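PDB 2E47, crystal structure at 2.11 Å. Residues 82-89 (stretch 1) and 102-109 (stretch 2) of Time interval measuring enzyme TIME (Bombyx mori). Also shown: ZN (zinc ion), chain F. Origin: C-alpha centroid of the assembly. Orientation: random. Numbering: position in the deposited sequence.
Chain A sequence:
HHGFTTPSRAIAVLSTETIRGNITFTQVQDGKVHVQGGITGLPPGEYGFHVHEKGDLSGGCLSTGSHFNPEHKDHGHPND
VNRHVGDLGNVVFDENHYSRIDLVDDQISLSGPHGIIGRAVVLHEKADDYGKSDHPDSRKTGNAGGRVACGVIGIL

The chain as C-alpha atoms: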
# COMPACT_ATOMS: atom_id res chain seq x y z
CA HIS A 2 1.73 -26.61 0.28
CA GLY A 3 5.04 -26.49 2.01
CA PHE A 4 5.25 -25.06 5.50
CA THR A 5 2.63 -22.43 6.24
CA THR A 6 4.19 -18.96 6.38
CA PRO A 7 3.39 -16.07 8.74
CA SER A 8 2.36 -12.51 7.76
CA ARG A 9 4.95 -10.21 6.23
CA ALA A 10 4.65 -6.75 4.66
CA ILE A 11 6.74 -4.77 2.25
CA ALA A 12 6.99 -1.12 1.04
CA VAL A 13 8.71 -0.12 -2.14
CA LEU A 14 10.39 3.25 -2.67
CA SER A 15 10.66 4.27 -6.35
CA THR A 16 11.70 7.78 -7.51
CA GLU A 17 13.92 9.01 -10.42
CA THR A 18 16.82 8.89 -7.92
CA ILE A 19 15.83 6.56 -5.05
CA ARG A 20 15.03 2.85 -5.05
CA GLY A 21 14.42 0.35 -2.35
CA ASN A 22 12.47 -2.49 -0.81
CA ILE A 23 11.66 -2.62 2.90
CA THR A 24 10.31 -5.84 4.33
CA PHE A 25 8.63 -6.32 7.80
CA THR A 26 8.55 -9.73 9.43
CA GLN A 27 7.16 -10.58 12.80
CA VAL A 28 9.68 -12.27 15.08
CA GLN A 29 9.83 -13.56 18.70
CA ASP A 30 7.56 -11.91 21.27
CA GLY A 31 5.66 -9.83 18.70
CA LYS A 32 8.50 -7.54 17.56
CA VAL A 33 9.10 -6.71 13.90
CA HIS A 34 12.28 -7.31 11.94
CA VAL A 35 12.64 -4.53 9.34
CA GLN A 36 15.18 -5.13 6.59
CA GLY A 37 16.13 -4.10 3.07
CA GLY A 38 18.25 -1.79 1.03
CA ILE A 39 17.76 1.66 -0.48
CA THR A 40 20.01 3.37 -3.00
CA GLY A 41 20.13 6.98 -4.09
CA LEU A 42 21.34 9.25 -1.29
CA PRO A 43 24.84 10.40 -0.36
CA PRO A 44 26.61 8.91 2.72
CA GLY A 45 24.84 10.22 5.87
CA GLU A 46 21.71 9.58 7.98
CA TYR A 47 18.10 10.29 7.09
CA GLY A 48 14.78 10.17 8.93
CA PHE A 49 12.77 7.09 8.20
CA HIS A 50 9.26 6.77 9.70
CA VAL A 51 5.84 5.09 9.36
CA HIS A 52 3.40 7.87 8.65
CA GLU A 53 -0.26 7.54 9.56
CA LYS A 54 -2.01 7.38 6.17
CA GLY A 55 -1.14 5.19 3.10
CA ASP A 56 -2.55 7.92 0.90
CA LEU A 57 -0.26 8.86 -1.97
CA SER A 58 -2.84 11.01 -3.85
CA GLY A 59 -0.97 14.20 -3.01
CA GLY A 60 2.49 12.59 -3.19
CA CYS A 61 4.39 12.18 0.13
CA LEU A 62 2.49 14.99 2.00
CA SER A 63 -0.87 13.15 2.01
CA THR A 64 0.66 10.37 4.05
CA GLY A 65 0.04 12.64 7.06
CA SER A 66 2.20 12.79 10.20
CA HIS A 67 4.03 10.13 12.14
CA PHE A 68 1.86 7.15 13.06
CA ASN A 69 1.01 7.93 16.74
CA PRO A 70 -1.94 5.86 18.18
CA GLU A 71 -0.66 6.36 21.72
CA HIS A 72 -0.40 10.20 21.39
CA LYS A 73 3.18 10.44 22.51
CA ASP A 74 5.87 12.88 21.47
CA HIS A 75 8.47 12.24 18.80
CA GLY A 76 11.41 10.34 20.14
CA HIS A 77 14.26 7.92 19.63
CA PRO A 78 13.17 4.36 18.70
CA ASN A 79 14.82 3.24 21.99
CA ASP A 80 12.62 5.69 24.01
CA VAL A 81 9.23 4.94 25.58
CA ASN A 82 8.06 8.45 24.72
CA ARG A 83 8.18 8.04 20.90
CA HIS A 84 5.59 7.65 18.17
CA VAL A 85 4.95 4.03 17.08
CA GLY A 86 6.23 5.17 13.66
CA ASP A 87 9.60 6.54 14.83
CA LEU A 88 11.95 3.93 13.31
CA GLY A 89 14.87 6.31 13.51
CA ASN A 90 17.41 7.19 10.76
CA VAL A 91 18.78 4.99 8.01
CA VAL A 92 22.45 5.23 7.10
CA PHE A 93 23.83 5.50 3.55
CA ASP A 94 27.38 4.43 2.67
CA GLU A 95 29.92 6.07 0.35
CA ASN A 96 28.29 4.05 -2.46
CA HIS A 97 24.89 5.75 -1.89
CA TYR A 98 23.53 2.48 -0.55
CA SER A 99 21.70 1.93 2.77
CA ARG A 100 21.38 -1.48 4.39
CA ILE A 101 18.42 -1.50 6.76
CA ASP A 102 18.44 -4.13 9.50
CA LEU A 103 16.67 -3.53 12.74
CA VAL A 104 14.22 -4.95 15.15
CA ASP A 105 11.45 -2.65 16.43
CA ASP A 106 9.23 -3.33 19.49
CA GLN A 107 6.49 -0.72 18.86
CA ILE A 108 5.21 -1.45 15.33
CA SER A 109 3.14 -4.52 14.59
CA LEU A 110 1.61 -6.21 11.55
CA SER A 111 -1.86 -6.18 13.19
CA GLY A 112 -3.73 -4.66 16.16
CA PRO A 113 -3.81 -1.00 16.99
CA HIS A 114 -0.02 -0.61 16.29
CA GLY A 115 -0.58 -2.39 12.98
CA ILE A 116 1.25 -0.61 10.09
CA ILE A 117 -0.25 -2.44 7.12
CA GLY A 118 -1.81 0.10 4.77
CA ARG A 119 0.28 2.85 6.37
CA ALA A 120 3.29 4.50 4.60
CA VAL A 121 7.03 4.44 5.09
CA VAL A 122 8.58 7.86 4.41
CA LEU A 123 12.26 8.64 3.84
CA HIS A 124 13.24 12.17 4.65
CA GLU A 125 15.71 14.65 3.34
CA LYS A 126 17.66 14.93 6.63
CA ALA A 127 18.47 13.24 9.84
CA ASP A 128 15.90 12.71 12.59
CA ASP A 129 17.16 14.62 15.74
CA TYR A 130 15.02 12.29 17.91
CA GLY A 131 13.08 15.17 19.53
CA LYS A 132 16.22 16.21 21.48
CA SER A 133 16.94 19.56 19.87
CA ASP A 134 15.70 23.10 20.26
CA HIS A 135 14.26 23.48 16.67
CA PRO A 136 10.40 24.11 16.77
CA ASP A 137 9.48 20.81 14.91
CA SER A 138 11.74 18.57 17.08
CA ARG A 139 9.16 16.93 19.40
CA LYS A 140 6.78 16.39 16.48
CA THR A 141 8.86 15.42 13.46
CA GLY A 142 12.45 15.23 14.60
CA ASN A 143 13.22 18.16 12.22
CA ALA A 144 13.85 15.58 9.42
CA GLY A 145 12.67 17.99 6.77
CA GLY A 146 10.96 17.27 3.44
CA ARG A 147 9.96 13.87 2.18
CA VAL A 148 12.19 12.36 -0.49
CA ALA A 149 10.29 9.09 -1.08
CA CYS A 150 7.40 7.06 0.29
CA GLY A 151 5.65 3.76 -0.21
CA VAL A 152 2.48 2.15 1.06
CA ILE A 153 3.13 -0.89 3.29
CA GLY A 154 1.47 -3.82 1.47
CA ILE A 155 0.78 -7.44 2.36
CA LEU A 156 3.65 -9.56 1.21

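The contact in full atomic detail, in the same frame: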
# COMPACT_ATOMS: atom_id res chain seq x y z
N ASN A 82 8.82 7.32 25.23
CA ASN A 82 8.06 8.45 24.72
C ASN A 82 8.52 8.68 23.27
O ASN A 82 9.41 9.47 23.00
CB ASN A 82 8.25 9.73 25.59
CG ASN A 82 7.37 10.96 25.11
OD1 ASN A 82 7.60 12.17 25.49
ND2 ASN A 82 6.36 10.67 24.33
N ARG A 83 7.86 8.01 22.34
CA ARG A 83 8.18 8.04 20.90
C ARG A 83 6.84 7.76 20.27
O ARG A 83 5.91 7.20 20.91
CB ARG A 83 9.18 6.90 20.50
CG ARG A 83 8.77 5.44 20.92
CD ARG A 83 9.59 4.28 20.24
NE ARG A 83 9.11 4.02 18.88
CZ ARG A 83 9.54 3.00 18.09
NH1 ARG A 83 9.00 2.79 16.90
NH2 ARG A 83 10.48 2.18 18.50
N HIS A 84 6.71 8.13 19.02
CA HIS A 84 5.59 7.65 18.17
C HIS A 84 5.82 6.19 17.82
O HIS A 84 6.93 5.79 17.76
CB HIS A 84 5.53 8.48 16.90
CG HIS A 84 5.38 9.96 17.15
ND1 HIS A 84 6.04 10.92 16.40
CD2 HIS A 84 4.61 10.64 18.04
CE1 HIS A 84 5.66 12.12 16.81
NE2 HIS A 84 4.82 11.98 17.82
N VAL A 85 4.77 5.40 17.53
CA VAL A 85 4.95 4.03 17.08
C VAL A 85 5.76 4.04 15.76
O VAL A 85 6.58 3.14 15.52
CB VAL A 85 3.57 3.32 16.95
CG1 VAL A 85 3.64 1.95 16.13
CG2 VAL A 85 3.04 3.02 18.36
N GLY A 86 5.56 5.07 14.93
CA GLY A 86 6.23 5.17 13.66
C GLY A 86 7.67 5.66 13.62
O GLY A 86 8.23 5.82 12.54
N ASP A 87 8.27 5.95 14.77
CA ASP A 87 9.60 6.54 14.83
C ASP A 87 10.58 5.40 14.69
O ASP A 87 10.98 4.84 15.69
CB ASP A 87 9.82 7.19 16.21
CG ASP A 87 9.01 8.50 16.38
OD1 ASP A 87 8.46 8.97 15.40
OD2 ASP A 87 8.95 9.05 17.48
N LEU A 88 10.96 5.03 13.48
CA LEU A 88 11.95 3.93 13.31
C LEU A 88 13.33 4.47 13.39
O LEU A 88 14.27 3.69 13.41
CB LEU A 88 11.79 3.16 11.98
CG LEU A 88 10.42 2.51 11.77
CD1 LEU A 88 10.15 2.18 10.29
CD2 LEU A 88 10.23 1.26 12.65
N GLY A 89 13.52 5.79 13.40
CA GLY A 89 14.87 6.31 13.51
C GLY A 89 15.43 6.88 12.20
O GLY A 89 14.68 7.52 11.47
N ASP A 102 18.54 -2.89 8.77
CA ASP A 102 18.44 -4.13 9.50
C ASP A 102 18.22 -3.86 10.96
O ASP A 102 19.17 -3.63 11.74
CB ASP A 102 19.68 -4.97 9.28
CG ASP A 102 19.58 -6.37 9.92
OD1 ASP A 102 20.53 -7.19 9.79
OD2 ASP A 102 18.53 -6.66 10.56
N LEU A 103 16.97 -3.91 11.38
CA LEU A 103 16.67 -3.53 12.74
C LEU A 103 15.45 -4.26 13.22
O LEU A 103 14.64 -4.76 12.42
CB LEU A 103 16.46 -2.03 12.88
CG LEU A 103 15.24 -1.47 12.14
CD1 LEU A 103 13.86 -1.54 12.84
CD2 LEU A 103 15.49 -0.01 11.77
N VAL A 104 15.36 -4.35 14.53
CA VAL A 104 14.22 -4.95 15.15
C VAL A 104 13.52 -3.82 15.91
O VAL A 104 14.19 -3.07 16.59
CB VAL A 104 14.66 -6.06 16.09
CG1 VAL A 104 13.48 -6.56 16.89
CG2 VAL A 104 15.31 -7.21 15.23
N ASP A 105 12.20 -3.70 15.76
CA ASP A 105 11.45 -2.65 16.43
C ASP A 105 10.37 -3.27 17.34
O ASP A 105 9.65 -4.18 16.95
CB ASP A 105 10.80 -1.72 15.42
CG ASP A 105 10.26 -0.42 16.07
OD1 ASP A 105 9.05 -0.37 16.41
OD2 ASP A 105 11.04 0.57 16.26
N ASP A 106 10.24 -2.76 18.55
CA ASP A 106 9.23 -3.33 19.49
C ASP A 106 7.97 -2.48 19.64
O ASP A 106 7.17 -2.78 20.51
CB ASP A 106 9.85 -3.56 20.89
CG ASP A 106 10.54 -2.30 21.44
OD1 ASP A 106 10.59 -1.28 20.71
OD2 ASP A 106 11.03 -2.33 22.61
N GLN A 107 7.76 -1.46 18.81
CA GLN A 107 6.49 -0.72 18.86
C GLN A 107 5.52 -1.06 17.70
O GLN A 107 4.32 -1.24 17.92
CB GLN A 107 6.80 0.79 18.87
CG GLN A 107 6.24 1.58 20.01
CD GLN A 107 6.69 0.98 21.28
OE1 GLN A 107 7.88 0.83 21.51
NE2 GLN A 107 5.75 0.53 22.09
N ILE A 108 6.03 -1.10 16.47
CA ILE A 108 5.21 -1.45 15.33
C ILE A 108 4.74 -2.92 15.38
O ILE A 108 5.40 -3.78 15.95
CB ILE A 108 5.95 -1.18 13.97
CG1 ILE A 108 7.27 -1.96 13.87
CG2 ILE A 108 6.24 0.37 13.77
CD1 ILE A 108 7.99 -1.89 12.44
N SER A 109 3.64 -3.19 14.71
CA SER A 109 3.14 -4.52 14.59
C SER A 109 2.49 -4.64 13.18
O SER A 109 2.21 -3.64 12.48
CB SER A 109 2.05 -4.75 15.66
OG SER A 109 1.63 -6.12 15.69
ZN ZN F . 7.73 10.91 15.18

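A buried charge is easier to accommodate when neighbouring polar groups share its hydrogen bonds, and the contact between residues 82-89 and 102-109 of TIME illustrates how one arginine and one aspartate can link two chain segments in this way. The backbones do not zip together: no main-chain hydrogen bond joins them. Stretch 2 enters as a strand, Leu103 and Asp105 turning their CA-to-CB bonds toward stretch 1, and then leaves it as loop. That strand and the weakly bonded one near the end of stretch 1 run roughly antiparallel, at 149°, and their axes approach no closer than 9.2 Å. The chains come close where Val85 lies beside Gln107, with CA atoms 5.3 Å apart, and stand wider at Leu88 and Asp105, whose CA atoms are 7.3 Å apart. Side chains supply the bonds across, and the two stretches together bury 393 Å², both sides summed.

Asn82 lies out of reach, so the contact begins at Arg83. Its CA-to-CB bond points toward stretch 2 and chi1 is p; the guanidinium meets the Asp105 carboxylate in a salt bridge. Arg83 NH2 donates to Asp105 OD2 at 2.8 Å, the carboxylate oxygen lying at the edge of the guanidinium, near its plane, where the N-H groups point. Arg83 NH1 adds a hydrogen bond to Asp105 OD2 at 3.1 Å and a weak one to Asp105 OD1 at 3.2 Å. The face of the group is used differently: Gln107 CB lies over it, 3.6 Å from Arg83 NH1, an apolar cover on a surface that offers no hydrogens. Asp106 OD1, 4.1 Å from Arg83 NH2, lies well out of the plane and contributes charge alone. Asp105 is equally well employed. Its OD1 accepts from Gln107 N at 2.9 Å and from Ile108 N at 3.1 Å, so the carboxylate that receives the arginine also holds the bend of its own loop.

The arginine also looks back to its own stretch. Arg83 NE donates almost straight to His84 O at 3.0 Å, and Arg83 NH1 to Val85 O at 2.8 Å, so the guanidinium ties the turn to the aspartate. His84, its CA-to-CB bond directed away from stretch 2, opens that type I turn and binds zinc through ND1 at 2.1 Å.

Van der Waals contacts complete the interface. Val85 CG1 makes an apolar contact with Ile108 CG2 at 3.9 Å, and Val85 CG2 lies 3.9 Å from Gln107 CG. Gly86 adds almost nothing. Asp87 ends the turn: Asp87 N donates to His84 O at 3.3 Å, His84 N donates to Asp87 OD2 at 2.9 Å, and Asp87 OD1 binds the same zinc at 2.1 Å. These two of the four zinc ligands are the first and last residues of the turn, and Arg83 links the turn to stretch 2. Leu88 starts sideways, but its end comes nearer: Leu88 CD2 makes an apolar contact with Ile108 CD1 at 3.9 Å and passes 3.8 Å from Asp105 OD2, while Leu88 O meets Leu103 CD2 at 4.2 Å. Gly89 makes no contact, and its backbone angles would jam a CB against the carbonyl oxygen of Leu88.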